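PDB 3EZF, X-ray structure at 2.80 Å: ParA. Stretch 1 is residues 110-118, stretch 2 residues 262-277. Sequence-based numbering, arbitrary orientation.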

# COMPACT_ATOMS: atom_id res chain seq x y z
N SER A 110 28.74 -12.32 12.35
CA SER A 110 28.01 -11.56 11.35
C SER A 110 26.66 -12.09 10.81
O SER A 110 26.41 -13.28 10.67
CB SER A 110 28.95 -11.23 10.21
OG SER A 110 29.30 -9.86 10.22
N PRO A 111 25.82 -11.04 10.53
CA PRO A 111 24.39 -11.03 10.08
C PRO A 111 23.28 -11.08 11.14
O PRO A 111 22.78 -12.15 11.45
CB PRO A 111 24.37 -12.20 9.12
CG PRO A 111 25.45 -11.64 8.29
CD PRO A 111 25.79 -10.45 9.17
N TYR A 112 22.92 -9.97 11.68
CA TYR A 112 21.80 -9.91 12.59
C TYR A 112 20.63 -9.54 11.66
O TYR A 112 20.55 -8.41 11.19
CB TYR A 112 21.99 -8.90 13.75
CG TYR A 112 21.01 -9.19 14.83
CD1 TYR A 112 19.92 -8.34 15.08
CD2 TYR A 112 21.13 -10.37 15.59
CE1 TYR A 112 18.97 -8.69 16.06
CE2 TYR A 112 20.17 -10.72 16.54
CZ TYR A 112 19.09 -9.87 16.77
OH TYR A 112 18.14 -10.23 17.70
N VAL A 113 19.73 -10.48 11.38
CA VAL A 113 18.62 -10.23 10.46
C VAL A 113 17.34 -9.75 11.15
O VAL A 113 16.77 -10.46 11.99
CB VAL A 113 18.33 -11.47 9.61
CG1 VAL A 113 17.24 -11.18 8.61
CG2 VAL A 113 19.57 -11.89 8.91
N ILE A 114 16.89 -8.56 10.76
CA ILE A 114 15.71 -7.94 11.33
C ILE A 114 14.50 -7.92 10.39
O ILE A 114 14.49 -7.23 9.38
CB ILE A 114 16.05 -6.50 11.72
CG1 ILE A 114 17.12 -6.52 12.82
CG2 ILE A 114 14.80 -5.77 12.15
CD1 ILE A 114 18.27 -5.56 12.59
N PHE A 115 13.47 -8.69 10.73
CA PHE A 115 12.27 -8.75 9.91
C PHE A 115 11.36 -7.61 10.34
O PHE A 115 10.80 -7.66 11.43
CB PHE A 115 11.55 -10.08 10.12
CG PHE A 115 10.32 -10.22 9.28
CD1 PHE A 115 10.37 -10.87 8.05
CD2 PHE A 115 9.12 -9.64 9.68
CE1 PHE A 115 9.24 -10.94 7.23
CE2 PHE A 115 7.99 -9.70 8.88
CZ PHE A 115 8.05 -10.34 7.65
N VAL A 116 11.21 -6.60 9.49
CA VAL A 116 10.36 -5.44 9.81
C VAL A 116 8.90 -5.68 9.43
O VAL A 116 8.60 -5.90 8.26
CB VAL A 116 10.84 -4.18 9.07
CG1 VAL A 116 10.15 -2.95 9.63
CG2 VAL A 116 12.34 -4.05 9.22
N VAL A 117 8.02 -5.63 10.43
CA VAL A 117 6.58 -5.84 10.26
C VAL A 117 5.84 -4.61 9.76
O VAL A 117 5.27 -3.86 10.54
CB VAL A 117 5.93 -6.29 11.59
CG1 VAL A 117 4.41 -6.33 11.46
CG2 VAL A 117 6.46 -7.66 11.97
N ASN A 118 5.83 -4.42 8.45
CA ASN A 118 5.16 -3.27 7.87
C ASN A 118 3.79 -3.63 7.34
O ASN A 118 3.67 -4.33 6.33
CB ASN A 118 5.99 -2.69 6.74
CG ASN A 118 5.74 -1.21 6.55
OD1 ASN A 118 6.04 -0.40 7.44
ND2 ASN A 118 5.18 -0.83 5.39
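Stretch 2 (262-277) FLLNGLAASDLLLTPT

A strand that enters a sheet directly after a helix often buries the same neighbour twice, once through its backbone and once through the helix packed on the sheet, and these two stretches of ParA are a compact example. The centre of the contact is Phe 115, which gives up more area to stretch 2 than any other residue of its strand. Its ring, with chi1 in the t well, reaches under the helix that carries Leu 263, Gly 266 and Leu 267. CD2 of Leu 267 stands 4.0 Å from the centroid of the Phe 115 ring, almost on the ring normal, a CH-pi contact over one face. Phe 115 CZ meets Leu 263 CD1 at 3.4 Å, and Phe 115 CD2 meets Leu 273 CD1 at 3.5 Å. Gly 266 makes this closeness possible: Phe 115 CD1 lies 3.5 Å from Gly 266 C, and a CB in ideal position would come within 2.5 Å of Phe 115 CE1, a clash. The helix axis passes 9.3 Å from that of strand 112-116, with a signed crossing angle of -143°.

Beyond the turn, residues 272-277 form a strand that runs parallel to 112-116, the axes 4.7 Å apart at closest and crossing at -33°. Ile 114 pairs with Leu 272, Phe 115 with Leu 273 and Val 116 with Leu 274. The alternation of an extended chain puts Phe 115 and Leu 273 on the helix-covered face, and the other two pairs on the opposite one, where Ile 114 CG1 touches Leu 272 CD1 at 3.6 Å and Ile 114 CG2 touches Leu 274 CB at 3.7 Å. As expected of a parallel ladder, Phe 115 bonds to residues flanking its partner: its N donates to Leu 272 O (2.9 Å), and its O accepts from Leu 274 N (2.9 Å). Val 117 N then donates to Leu 274 O at 2.8 Å, nearly linear. Further along, Val 117 O lies 3.3 Å from Pro 276 CD.

The polar edge lies at the turn. Ser 270 OG donates to Gly 266 O (2.7 Å), tying the turn back to the helix, and sits near the plane of the Phe 115 ring at its edge, 3.4 Å from Phe 115 CB. Val 113 O accepts from both Asp 271 N (3.0 Å) and Leu 272 N (3.3 Å), so the ladder begins with a shared acceptor. The CA-to-CB bond of Asp 271 points toward the strand, and its OD1 lies 2.9 Å from Val 113 N and over one face of the Tyr 112 ring, 3.5 Å from Tyr 112 CE2.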

# COMPACT_ATOMS: atom_id res chain seq x y z
N PHE A 262 7.20 -14.80 0.22
CA PHE A 262 8.18 -13.80 0.64
C PHE A 262 8.14 -13.62 2.15
O PHE A 262 9.19 -13.60 2.79
CB PHE A 262 7.93 -12.46 -0.07
CG PHE A 262 8.16 -12.50 -1.57
CD1 PHE A 262 7.85 -11.40 -2.36
CD2 PHE A 262 8.67 -13.64 -2.18
CE1 PHE A 262 8.05 -11.44 -3.74
CE2 PHE A 262 8.87 -13.68 -3.56
CZ PHE A 262 8.55 -12.58 -4.33
N LEU A 263 6.94 -13.48 2.71
CA LEU A 263 6.75 -13.33 4.16
C LEU A 263 7.39 -14.52 4.88
O LEU A 263 8.19 -14.35 5.80
CB LEU A 263 5.27 -13.30 4.50
CG LEU A 263 4.75 -12.41 5.63
CD1 LEU A 263 5.59 -12.56 6.88
CD2 LEU A 263 4.77 -10.98 5.15
N LEU A 264 7.02 -15.72 4.44
CA LEU A 264 7.51 -16.97 4.98
C LEU A 264 9.05 -17.04 4.92
O LEU A 264 9.70 -17.42 5.90
CB LEU A 264 6.91 -18.16 4.22
CG LEU A 264 5.51 -18.74 4.53
CD1 LEU A 264 5.61 -19.63 5.73
CD2 LEU A 264 4.51 -17.65 4.76
N ASN A 265 9.62 -16.69 3.78
CA ASN A 265 11.07 -16.71 3.64
C ASN A 265 11.65 -15.68 4.59
O ASN A 265 12.68 -15.95 5.23
CB ASN A 265 11.48 -16.38 2.20
CG ASN A 265 11.80 -17.63 1.39
OD1 ASN A 265 12.80 -18.31 1.62
ND2 ASN A 265 10.94 -17.94 0.44
N GLY A 266 11.01 -14.52 4.71
CA GLY A 266 11.50 -13.52 5.63
C GLY A 266 11.56 -14.02 7.07
O GLY A 266 12.61 -14.03 7.69
N LEU A 267 10.42 -14.44 7.60
CA LEU A 267 10.36 -14.95 8.96
C LEU A 267 11.33 -16.09 9.17
O LEU A 267 11.89 -16.24 10.26
CB LEU A 267 8.97 -15.48 9.29
CG LEU A 267 7.84 -14.49 9.53
CD1 LEU A 267 6.63 -15.26 9.97
CD2 LEU A 267 8.24 -13.49 10.59
N ALA A 268 11.52 -16.90 8.13
CA ALA A 268 12.40 -18.08 8.21
C ALA A 268 13.90 -17.82 8.25
O ALA A 268 14.67 -18.75 8.44
CB ALA A 268 12.06 -19.03 7.04
N ALA A 269 14.33 -16.57 8.08
CA ALA A 269 15.75 -16.27 8.06
C ALA A 269 16.14 -15.19 9.04
O ALA A 269 17.33 -14.90 9.20
CB ALA A 269 16.15 -15.83 6.66
N SER A 270 15.14 -14.61 9.69
CA SER A 270 15.36 -13.53 10.64
C SER A 270 15.42 -13.98 12.09
O SER A 270 14.77 -14.95 12.48
CB SER A 270 14.26 -12.48 10.47
OG SER A 270 14.06 -12.21 9.09
N ASP A 271 16.20 -13.27 12.89
CA ASP A 271 16.32 -13.62 14.29
C ASP A 271 15.65 -12.61 15.20
O ASP A 271 15.55 -12.82 16.41
CB ASP A 271 17.80 -13.80 14.68
CG ASP A 271 18.73 -12.96 13.84
OD1 ASP A 271 18.43 -11.77 13.63
OD2 ASP A 271 19.77 -13.49 13.38
N LEU A 272 15.16 -11.52 14.62
CA LEU A 272 14.50 -10.47 15.39
C LEU A 272 13.27 -9.93 14.63
O LEU A 272 13.37 -9.53 13.48
CB LEU A 272 15.50 -9.33 15.67
CG LEU A 272 15.23 -8.17 16.65
CD1 LEU A 272 15.23 -6.85 15.91
CD2 LEU A 272 13.91 -8.37 17.36
N LEU A 273 12.12 -9.94 15.29
CA LEU A 273 10.90 -9.43 14.68
C LEU A 273 10.74 -8.00 15.15
O LEU A 273 10.59 -7.75 16.34
CB LEU A 273 9.70 -10.23 15.15
CG LEU A 273 8.46 -10.05 14.28
CD1 LEU A 273 8.64 -10.84 12.98
CD2 LEU A 273 7.24 -10.55 15.01
N LEU A 274 10.76 -7.05 14.23
CA LEU A 274 10.60 -5.67 14.63
C LEU A 274 9.22 -5.19 14.19
O LEU A 274 8.97 -4.96 13.01
CB LEU A 274 11.71 -4.81 14.02
CG LEU A 274 11.84 -3.37 14.52
CD1 LEU A 274 13.12 -2.76 14.00
CD2 LEU A 274 10.65 -2.55 14.04
N THR A 275 8.32 -5.07 15.17
CA THR A 275 6.95 -4.64 14.92
C THR A 275 6.65 -3.20 15.30
O THR A 275 6.53 -2.86 16.47
CB THR A 275 5.93 -5.49 15.70
OG1 THR A 275 6.04 -6.86 15.30
CG2 THR A 275 4.51 -5.00 15.42
N PRO A 276 6.54 -2.33 14.30
CA PRO A 276 6.23 -0.94 14.64
C PRO A 276 4.70 -0.87 14.68
O PRO A 276 4.03 -1.30 13.73
CB PRO A 276 6.84 -0.17 13.47
CG PRO A 276 6.64 -1.11 12.33
CD PRO A 276 7.01 -2.45 12.91
N THR A 277 4.14 -0.38 15.78
CA THR A 277 2.68 -0.29 15.90
C THR A 277 2.16 1.12 15.61
O THR A 277 2.63 2.09 16.19
CB THR A 277 2.19 -0.71 17.30
OG1 THR A 277 2.63 -2.04 17.57
CG2 THR A 277 0.67 -0.67 17.37